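Local coordinates for phosphatidylinositol-specific phospholipase C1 (PDB 3H4X), which belongs to the calcium-dependent phosphoinositide phospholipase C family and folds as a single-chain TIM barrel with a closed ring of parallel strands, at residues T26-S31 / H121-L126; H289-V294 / V309-A314. One frame throughout, in Å; residues are numbered along the deposited sequence.

Both contacts belong to one TIM barrel but sit at different depths. Measured centre to centre, interaction 1 lies about 12 Å from the centre of the chain, where Y28 reaches strand 124-130 near its start, and interaction 2 about 20 Å from it, on helix 302-314. Their own centres are about 20 Å apart, their nearest atoms about 6 Å, and they do not touch. Strand 31-36, which begins at S31, connects them: its T32 and V34 pack on A313 and V309 of that helix. The C-terminal tail does likewise, R337 bonding to G29 and T30 while G338 pairs with A313. None of the residues in these segments lines the acetyl group pockets.

Interaction 1. Residues T26-S31 / H121-L126; sequences TTYGTS and HRPILL
Y28 makes the whole contact from its side, its ring atom CE1 meeting P123 obliquely and its hydroxyl ending at L125. Y28 CE1 lies 4.0 Å from P123 CB and just as near CG, with the tyrosine and proline side chains running antiparallel alongside one another. Further along, Y28 OH comes 3.5 Å from L125 CB, the two side chains crossing at about a right angle. That hydroxyl is buried, but it is satisfied: it donates to a water 2.7 Å from OH, and the same water donates a hydrogen bond to P123 O at 2.7 Å, so a single solvent molecule ties the ring to the backbone.

This is the N-terminal end of two barrel strands, 31-36, which begins at S31, and 124-130, whose first residues are I124 to L126. Here L125 also meets L58 and L190 of the two strands flanking its own, and Y28 joins the group through L190.

What presents Y28 is a type I turn from T27 to T30, which points the Y28 CB toward P123. The backbone bond from T30 N to T27 O closes the turn, and T30 OG1 reinforces it by accepting from T27 N at 2.9 Å with a nearly straight N-H line (171°). T27 OG1 in turn accepts from G29 N at 3.0 Å, an ST turn, and R337 holds G29 O. Across the way, H121 ND1 donates to R122 O at 2.8 Å; R122 O lies close to the H121 ring plane, whereas the donor ND1 sits 43° out of the R122 carbonyl plane. I124 CD1 sits over the centre of one face of the R122 guanidinium, 3.5 Å above its plane, and R122 NH2 bonds to L52 O and A56 O.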
ATOM      1  N   THR A  26     -12.649  -4.879  15.058  1.00 18.27           N
ATOM      2  CA  THR A  26     -11.369  -5.580  14.940  1.00 16.49           C
ATOM      3  C   THR A  26     -10.069  -4.763  14.992  1.00 14.34           C
ATOM      4  O   THR A  26     -10.057  -3.585  15.347  1.00 13.74           O
ATOM      5  CB  THR A  26     -11.358  -6.260  13.572  1.00 17.09           C
ATOM      6  OG1 THR A  26     -11.631  -5.271  12.571  1.00 18.74           O
ATOM      7  CG2 THR A  26     -12.436  -7.333  13.505  1.00 17.81           C
ATOM      8  N   THR A  27      -8.971  -5.422  14.618  1.00 12.30           N
ATOM      9  CA  THR A  27      -7.679  -4.764  14.447  1.00 10.99           C
ATOM     10  C   THR A  27      -7.328  -4.698  12.971  1.00 10.00           C
ATOM     11  O   THR A  27      -7.997  -5.297  12.127  1.00  9.71           O
ATOM     12  CB  THR A  27      -6.537  -5.540  15.124  1.00 10.90           C
ATOM     13  OG1 THR A  27      -6.190  -6.671  14.311  1.00 11.14           O
ATOM     14  CG2 THR A  27      -6.924  -5.993  16.531  1.00 11.90           C
ATOM     15  N   TYR A  28      -6.248  -3.992  12.664  1.00  9.13           N
ATOM     16  CA  TYR A  28      -5.806  -3.874  11.283  1.00  8.64           C
ATOM     17  C   TYR A  28      -5.459  -5.243  10.702  1.00  8.47           C
ATOM     18  O   TYR A  28      -5.452  -5.422   9.486  1.00  8.50           O
ATOM     19  CB  TYR A  28      -4.606  -2.931  11.178  1.00  8.55           C
ATOM     20  CG  TYR A  28      -4.551  -2.156   9.877  1.00  8.21           C
ATOM     21  CD1 TYR A  28      -5.569  -1.280   9.528  1.00  8.34           C
ATOM     22  CD2 TYR A  28      -3.473  -2.289   9.009  1.00  8.08           C
ATOM     23  CE1 TYR A  28      -5.525  -0.564   8.345  1.00  7.90           C
ATOM     24  CE2 TYR A  28      -3.414  -1.576   7.826  1.00  7.95           C
ATOM     25  CZ  TYR A  28      -4.443  -0.721   7.496  1.00  7.71           C
ATOM     26  OH  TYR A  28      -4.378  -0.015   6.319  1.00  8.23           O
ATOM     27  N   GLY A  29      -5.177  -6.208  11.576  1.00  8.32           N
ATOM     28  CA  GLY A  29      -4.824  -7.560  11.155  1.00  8.54           C
ATOM     29  C   GLY A  29      -5.949  -8.582  11.183  1.00  8.66           C
ATOM     30  O   GLY A  29      -5.746  -9.726  10.786  1.00  8.99           O
ATOM     31  N   THR A  30      -7.134  -8.184  11.647  1.00  8.97           N
ATOM     32  CA  THR A  30      -8.261  -9.123  11.728  1.00  9.56           C
ATOM     33  C   THR A  30      -9.478  -8.674  10.922  1.00  9.64           C
ATOM     34  O   THR A  30     -10.583  -9.194  11.101  1.00 10.05           O
ATOM     35  CB  THR A  30      -8.666  -9.425  13.186  1.00  9.97           C
ATOM     36  OG1 THR A  30      -9.134  -8.229  13.821  1.00 11.13           O
ATOM     37  CG2 THR A  30      -7.480  -9.980  13.954  1.00 10.74           C
ATOM     38  N   SER A  31      -9.256  -7.736  10.008  1.00  9.68           N
ATOM     39  CA  SER A  31     -10.313  -7.237   9.141  1.00  9.81           C
ATOM     40  C   SER A  31      -9.969  -7.470   7.674  1.00  9.37           C
ATOM     41  O   SER A  31      -8.805  -7.667   7.313  1.00  9.36           O
ATOM     42  CB  SER A  31     -10.520  -5.743   9.374  1.00 10.43           C
ATOM     43  OG  SER A  31      -9.356  -5.016   9.016  1.00 11.74           O
ATOM     44  N   HIS A 121     -10.414  10.198  10.556  1.00 11.21           N
ATOM     45  CA  HIS A 121     -10.770   9.447   9.355  1.00 10.25           C
ATOM     46  C   HIS A 121     -10.357   7.981   9.455  1.00  9.82           C
ATOM     47  O   HIS A 121      -9.492   7.618  10.250  1.00  9.93           O
ATOM     48  CB  HIS A 121     -10.177  10.088   8.090  1.00  9.94           C
ATOM     49  CG  HIS A 121      -8.679  10.174   8.079  1.00  8.87           C
ATOM     50  ND1 HIS A 121      -7.866   9.092   7.809  1.00  8.75           N
ATOM     51  CD2 HIS A 121      -7.848  11.228   8.267  1.00  8.94           C
ATOM     52  CE1 HIS A 121      -6.601   9.475   7.847  1.00  8.93           C
ATOM     53  NE2 HIS A 121      -6.561  10.767   8.120  1.00  9.01           N
ATOM     54  N   ARG A 122     -10.986   7.138   8.650  1.00  9.70           N
ATOM     55  CA  ARG A 122     -10.599   5.737   8.572  1.00  9.45           C
ATOM     56  C   ARG A 122      -9.114   5.619   8.238  1.00  8.94           C
ATOM     57  O   ARG A 122      -8.569   6.448   7.509  1.00  8.64           O
ATOM     58  CB  ARG A 122     -11.408   5.040   7.484  1.00  9.69           C
ATOM     59  CG  ARG A 122     -10.981   5.446   6.076  1.00 10.12           C
ATOM     60  CD  ARG A 122     -12.021   5.080   5.037  1.00 10.65           C
ATOM     61  NE  ARG A 122     -11.510   5.259   3.683  1.00 10.52           N
ATOM     62  CZ  ARG A 122     -11.481   6.416   3.026  1.00  9.68           C
ATOM     63  NH1 ARG A 122     -11.937   7.530   3.587  1.00 10.66           N
ATOM     64  NH2 ARG A 122     -10.993   6.459   1.795  1.00  9.78           N
ATOM     65  N   PRO A 123      -8.446   4.582   8.754  1.00  8.67           N
ATOM     66  CA  PRO A 123      -7.057   4.391   8.340  1.00  8.46           C
ATOM     67  C   PRO A 123      -7.001   4.064   6.851  1.00  7.85           C
ATOM     68  O   PRO A 123      -7.836   3.309   6.347  1.00  8.12           O
ATOM     69  CB  PRO A 123      -6.601   3.193   9.176  1.00  8.96           C
ATOM     70  CG  PRO A 123      -7.864   2.463   9.511  1.00  9.13           C
ATOM     71  CD  PRO A 123      -8.919   3.520   9.659  1.00  9.15           C
ATOM     72  N   ILE A 124      -6.024   4.630   6.153  1.00  7.52           N
ATOM     73  CA  ILE A 124      -5.899   4.424   4.718  1.00  7.60           C
ATOM     74  C   ILE A 124      -4.499   3.930   4.399  1.00  7.17           C
ATOM     75  O   ILE A 124      -3.507   4.511   4.840  1.00  7.40           O
ATOM     76  CB  ILE A 124      -6.208   5.713   3.928  1.00  8.05           C
ATOM     77  CG1 ILE A 124      -7.684   6.090   4.107  1.00  8.97           C
ATOM     78  CG2 ILE A 124      -5.859   5.539   2.456  1.00  9.16           C
ATOM     79  CD1 ILE A 124      -8.048   7.451   3.561  1.00 11.04           C
ATOM     80  N   LEU A 125      -4.432   2.841   3.641  1.00  6.69           N
ATOM     81  CA  LEU A 125      -3.167   2.301   3.173  1.00  6.74           C
ATOM     82  C   LEU A 125      -2.898   2.820   1.773  1.00  6.77           C
ATOM     83  O   LEU A 125      -3.711   2.623   0.861  1.00  6.81           O
ATOM     84  CB  LEU A 125      -3.215   0.771   3.165  1.00  7.38           C
ATOM     85  CG  LEU A 125      -1.972   0.052   2.629  1.00  7.80           C
ATOM     86  CD1 LEU A 125      -0.724   0.419   3.425  1.00  8.49           C
ATOM     87  CD2 LEU A 125      -2.173  -1.461   2.616  1.00  9.61           C
ATOM     88  N   LEU A 126      -1.773   3.508   1.615  1.00  6.73           N
ATOM     89  CA  LEU A 126      -1.296   3.908   0.299  1.00  7.54           C
ATOM     90  C   LEU A 126      -0.341   2.843  -0.189  1.00  7.17           C
ATOM     91  O   LEU A 126       0.755   2.673   0.363  1.00  7.67           O
ATOM     92  CB  LEU A 126      -0.551   5.237   0.359  1.00  8.77           C
ATOM     93  CG  LEU A 126      -1.385   6.474   0.656  1.00 11.75           C
ATOM     94  CD1 LEU A 126      -2.673   6.458  -0.146  1.00 13.83           C
ATOM     95  CD2 LEU A 126      -1.677   6.534   2.141  1.00 13.86           C
TER
HETATM   96  O   HOH W   1      -6.785   0.930   5.511  1.00  8.04           O

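Interaction 2. Residues H289-V294 / V309-A314; sequences HNVPPV and VRQLAA. With EOH (ethanol), chain J.
V291 splits its two methyls between neighbouring residues of the helix. CG1, anti to the backbone N (chi1 176°), meets the end of Q311, 3.7 Å from OE1 and 3.9 Å from NE2. CG2 instead comes 4.2 Å from L312 CD2, a looser apolar touch.

Q311 gets there by staying extended: with chi1 at 180° and chi2 at -173°, its carboxamide is carried away from the helix toward the loop. OE1 is kept busy by a water at 2.7 Å that also donates to P292 O at 2.8 Å, and by a weak bond from R308 NE. R308 holds the loop as well, through NH2 to P293 O and a weak bond to H289 O. P292 O, the acceptor of the water, is the carbonyl oxygen of the cis peptide to P293.

Before V291, N290 CG rests on one face of the H289 ring, offset toward its rim, while N290 OD1 accepts a hydrogen bond from the ethanol hydroxyl O at 3.0 Å; the ethanol probably comes from the crystallisation liquor. L267 and A263 also pack on V291 and L312. Topologically, this is the loop of a beta-alpha-beta crossover folding back onto its own helix, between parallel strands 282-286 and 319-322 of the TIM barrel.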
ATOM      1  N   HIS A 289     -11.438  -9.374  -9.003  1.00  9.99           N
ATOM      2  CA  HIS A 289     -12.478  -9.722  -9.965  1.00 10.61           C
ATOM      3  C   HIS A 289     -12.144 -10.964 -10.793  1.00 10.86           C
ATOM      4  O   HIS A 289     -13.042 -11.599 -11.358  1.00 11.14           O
ATOM      5  CB  HIS A 289     -12.731  -8.537 -10.894  1.00 10.93           C
ATOM      6  CG  HIS A 289     -11.531  -8.135 -11.691  1.00 11.60           C
ATOM      7  ND1 HIS A 289     -10.394  -7.608 -11.113  1.00 12.77           N
ATOM      8  CD2 HIS A 289     -11.288  -8.187 -13.021  1.00 13.23           C
ATOM      9  CE1 HIS A 289      -9.505  -7.351 -12.056  1.00 13.97           C
ATOM     10  NE2 HIS A 289     -10.023  -7.692 -13.222  1.00 14.17           N
ATOM     11  N   ASN A 290     -10.861 -11.312 -10.868  1.00 11.02           N
ATOM     12  CA  ASN A 290     -10.420 -12.441 -11.689  1.00 11.47           C
ATOM     13  C   ASN A 290     -10.519 -13.791 -10.990  1.00 11.37           C
ATOM     14  O   ASN A 290     -10.230 -14.826 -11.586  1.00 11.74           O
ATOM     15  CB  ASN A 290      -8.994 -12.229 -12.196  1.00 11.90           C
ATOM     16  CG  ASN A 290      -8.924 -11.282 -13.373  1.00 13.59           C
ATOM     17  OD1 ASN A 290      -7.873 -10.711 -13.659  1.00 15.86           O
ATOM     18  ND2 ASN A 290     -10.044 -11.109 -14.063  1.00 14.32           N
ATOM     19  N   VAL A 291     -10.916 -13.788  -9.725  1.00 11.15           N
ATOM     20  CA  VAL A 291     -11.213 -15.039  -9.046  1.00 11.29           C
ATOM     21  C   VAL A 291     -12.402 -15.683  -9.753  1.00 11.65           C
ATOM     22  O   VAL A 291     -13.395 -15.011 -10.024  1.00 11.60           O
ATOM     23  CB  VAL A 291     -11.555 -14.794  -7.570  1.00 11.05           C
ATOM     24  CG1 VAL A 291     -11.962 -16.084  -6.889  1.00 11.49           C
ATOM     25  CG2 VAL A 291     -10.365 -14.163  -6.853  1.00 10.81           C
ATOM     26  N   PRO A 292     -12.308 -16.984 -10.075  1.00 12.20           N
ATOM     27  CA  PRO A 292     -13.421 -17.607 -10.791  1.00 12.91           C
ATOM     28  C   PRO A 292     -14.628 -17.839  -9.886  1.00 13.49           C
ATOM     29  O   PRO A 292     -14.463 -18.172  -8.716  1.00 13.44           O
ATOM     30  CB  PRO A 292     -12.835 -18.943 -11.261  1.00 13.19           C
ATOM     31  CG  PRO A 292     -11.706 -19.227 -10.335  1.00 13.02           C
ATOM     32  CD  PRO A 292     -11.168 -17.900  -9.883  1.00 12.23           C
ATOM     33  N   PRO A 293     -15.847 -17.658 -10.422  1.00 14.23           N
ATOM     34  CA  PRO A 293     -16.114 -17.192 -11.780  1.00 14.36           C
ATOM     35  C   PRO A 293     -15.892 -15.689 -11.893  1.00 14.33           C
ATOM     36  O   PRO A 293     -16.332 -14.932 -11.028  1.00 14.33           O
ATOM     37  CB  PRO A 293     -17.597 -17.518 -11.976  1.00 14.76           C
ATOM     38  CG  PRO A 293     -18.172 -17.493 -10.615  1.00 15.13           C
ATOM     39  CD  PRO A 293     -17.087 -17.973  -9.690  1.00 14.54           C
ATOM     40  N   VAL A 294     -15.224 -15.260 -12.957  1.00 14.13           N
ATOM     41  CA  VAL A 294     -14.801 -13.869 -13.064  1.00 14.10           C
ATOM     42  C   VAL A 294     -15.973 -12.890 -13.116  1.00 13.86           C
ATOM     43  O   VAL A 294     -17.031 -13.186 -13.682  1.00 13.83           O
ATOM     44  CB  VAL A 294     -13.872 -13.641 -14.273  1.00 14.48           C
ATOM     45  CG1 VAL A 294     -12.681 -14.581 -14.213  1.00 14.83           C
ATOM     46  CG2 VAL A 294     -14.635 -13.817 -15.572  1.00 15.48           C
ATOM     47  N   VAL A 309     -15.789  -9.938  -2.077  1.00 11.29           N
ATOM     48  CA  VAL A 309     -15.087  -9.478  -0.885  1.00 11.56           C
ATOM     49  C   VAL A 309     -15.246 -10.479   0.262  1.00 11.65           C
ATOM     50  O   VAL A 309     -14.284 -10.803   0.956  1.00 11.92           O
ATOM     51  CB  VAL A 309     -15.567  -8.081  -0.450  1.00 11.67           C
ATOM     52  CG1 VAL A 309     -14.958  -7.701   0.885  1.00 11.90           C
ATOM     53  CG2 VAL A 309     -15.205  -7.055  -1.511  1.00 11.90           C
ATOM     54  N   ARG A 310     -16.464 -10.977   0.453  1.00 12.05           N
ATOM     55  CA  ARG A 310     -16.713 -11.964   1.495  1.00 12.53           C
ATOM     56  C   ARG A 310     -15.920 -13.250   1.262  1.00 11.81           C
ATOM     57  O   ARG A 310     -15.395 -13.843   2.202  1.00 11.98           O
ATOM     58  CB  ARG A 310     -18.205 -12.274   1.587  1.00 13.34           C
ATOM     59  CG  ARG A 310     -19.044 -11.104   2.052  1.00 15.77           C
ATOM     60  CD  ARG A 310     -18.846 -10.848   3.531  1.00 19.46           C
ATOM     61  NE  ARG A 310     -19.827  -9.900   4.051  1.00 21.74           N
ATOM     62  CZ  ARG A 310     -20.082  -9.723   5.344  1.00 22.78           C
ATOM     63  NH1 ARG A 310     -19.429 -10.432   6.253  1.00 23.46           N
ATOM     64  NH2 ARG A 310     -20.992  -8.838   5.726  1.00 23.75           N
ATOM     65  N   GLN A 311     -15.846 -13.679   0.008  1.00 11.49           N
ATOM     66  CA  GLN A 311     -15.082 -14.876  -0.322  1.00 11.18           C
ATOM     67  C   GLN A 311     -13.613 -14.684   0.043  1.00 10.89           C
ATOM     68  O   GLN A 311     -12.988 -15.554   0.647  1.00 10.76           O
ATOM     69  CB  GLN A 311     -15.204 -15.221  -1.808  1.00 11.55           C
ATOM     70  CG  GLN A 311     -14.411 -16.468  -2.191  1.00 11.78           C
ATOM     71  CD  GLN A 311     -14.371 -16.724  -3.680  1.00 12.64           C
ATOM     72  OE1 GLN A 311     -14.734 -15.869  -4.484  1.00 12.75           O
ATOM     73  NE2 GLN A 311     -13.935 -17.920  -4.058  1.00 13.03           N
ATOM     74  N   LEU A 312     -13.059 -13.534  -0.322  1.00 10.53           N
ATOM     75  CA  LEU A 312     -11.654 -13.277  -0.037  1.00 10.21           C
ATOM     76  C   LEU A 312     -11.389 -13.096   1.454  1.00 10.05           C
ATOM     77  O   LEU A 312     -10.340 -13.503   1.950  1.00  9.55           O
ATOM     78  CB  LEU A 312     -11.142 -12.092  -0.856  1.00 10.63           C
ATOM     79  CG  LEU A 312     -11.239 -12.347  -2.364  1.00 11.77           C
ATOM     80  CD1 LEU A 312     -10.590 -11.231  -3.166  1.00 12.63           C
ATOM     81  CD2 LEU A 312     -10.640 -13.701  -2.730  1.00 12.93           C
ATOM     82  N   ALA A 313     -12.344 -12.508   2.169  1.00 10.29           N
ATOM     83  CA  ALA A 313     -12.238 -12.403   3.621  1.00 10.66           C
ATOM     84  C   ALA A 313     -12.138 -13.790   4.256  1.00 10.93           C
ATOM     85  O   ALA A 313     -11.306 -14.027   5.126  1.00 10.87           O
ATOM     86  CB  ALA A 313     -13.422 -11.639   4.191  1.00 10.87           C
ATOM     87  N   ALA A 314     -12.991 -14.709   3.815  1.00 11.18           N
ATOM     88  CA  ALA A 314     -12.978 -16.070   4.348  1.00 11.45           C
ATOM     89  C   ALA A 314     -11.658 -16.766   4.016  1.00 11.30           C
ATOM     90  O   ALA A 314     -11.197 -17.632   4.759  1.00 11.98           O
ATOM     91  CB  ALA A 314     -14.160 -16.861   3.817  1.00 11.79           C
TER
HETATM   92  C1  EOH J 348      -5.692 -13.229 -11.899  1.00 26.66           C
HETATM   93  C2  EOH J 348      -4.803 -14.372 -12.373  1.00 26.66           C
HETATM   94  O   EOH J 348      -5.364 -12.003 -12.515  1.00 26.44           O
HETATM   95  O   HOH W   2     -15.955 -16.984  -6.614  1.00 16.50           O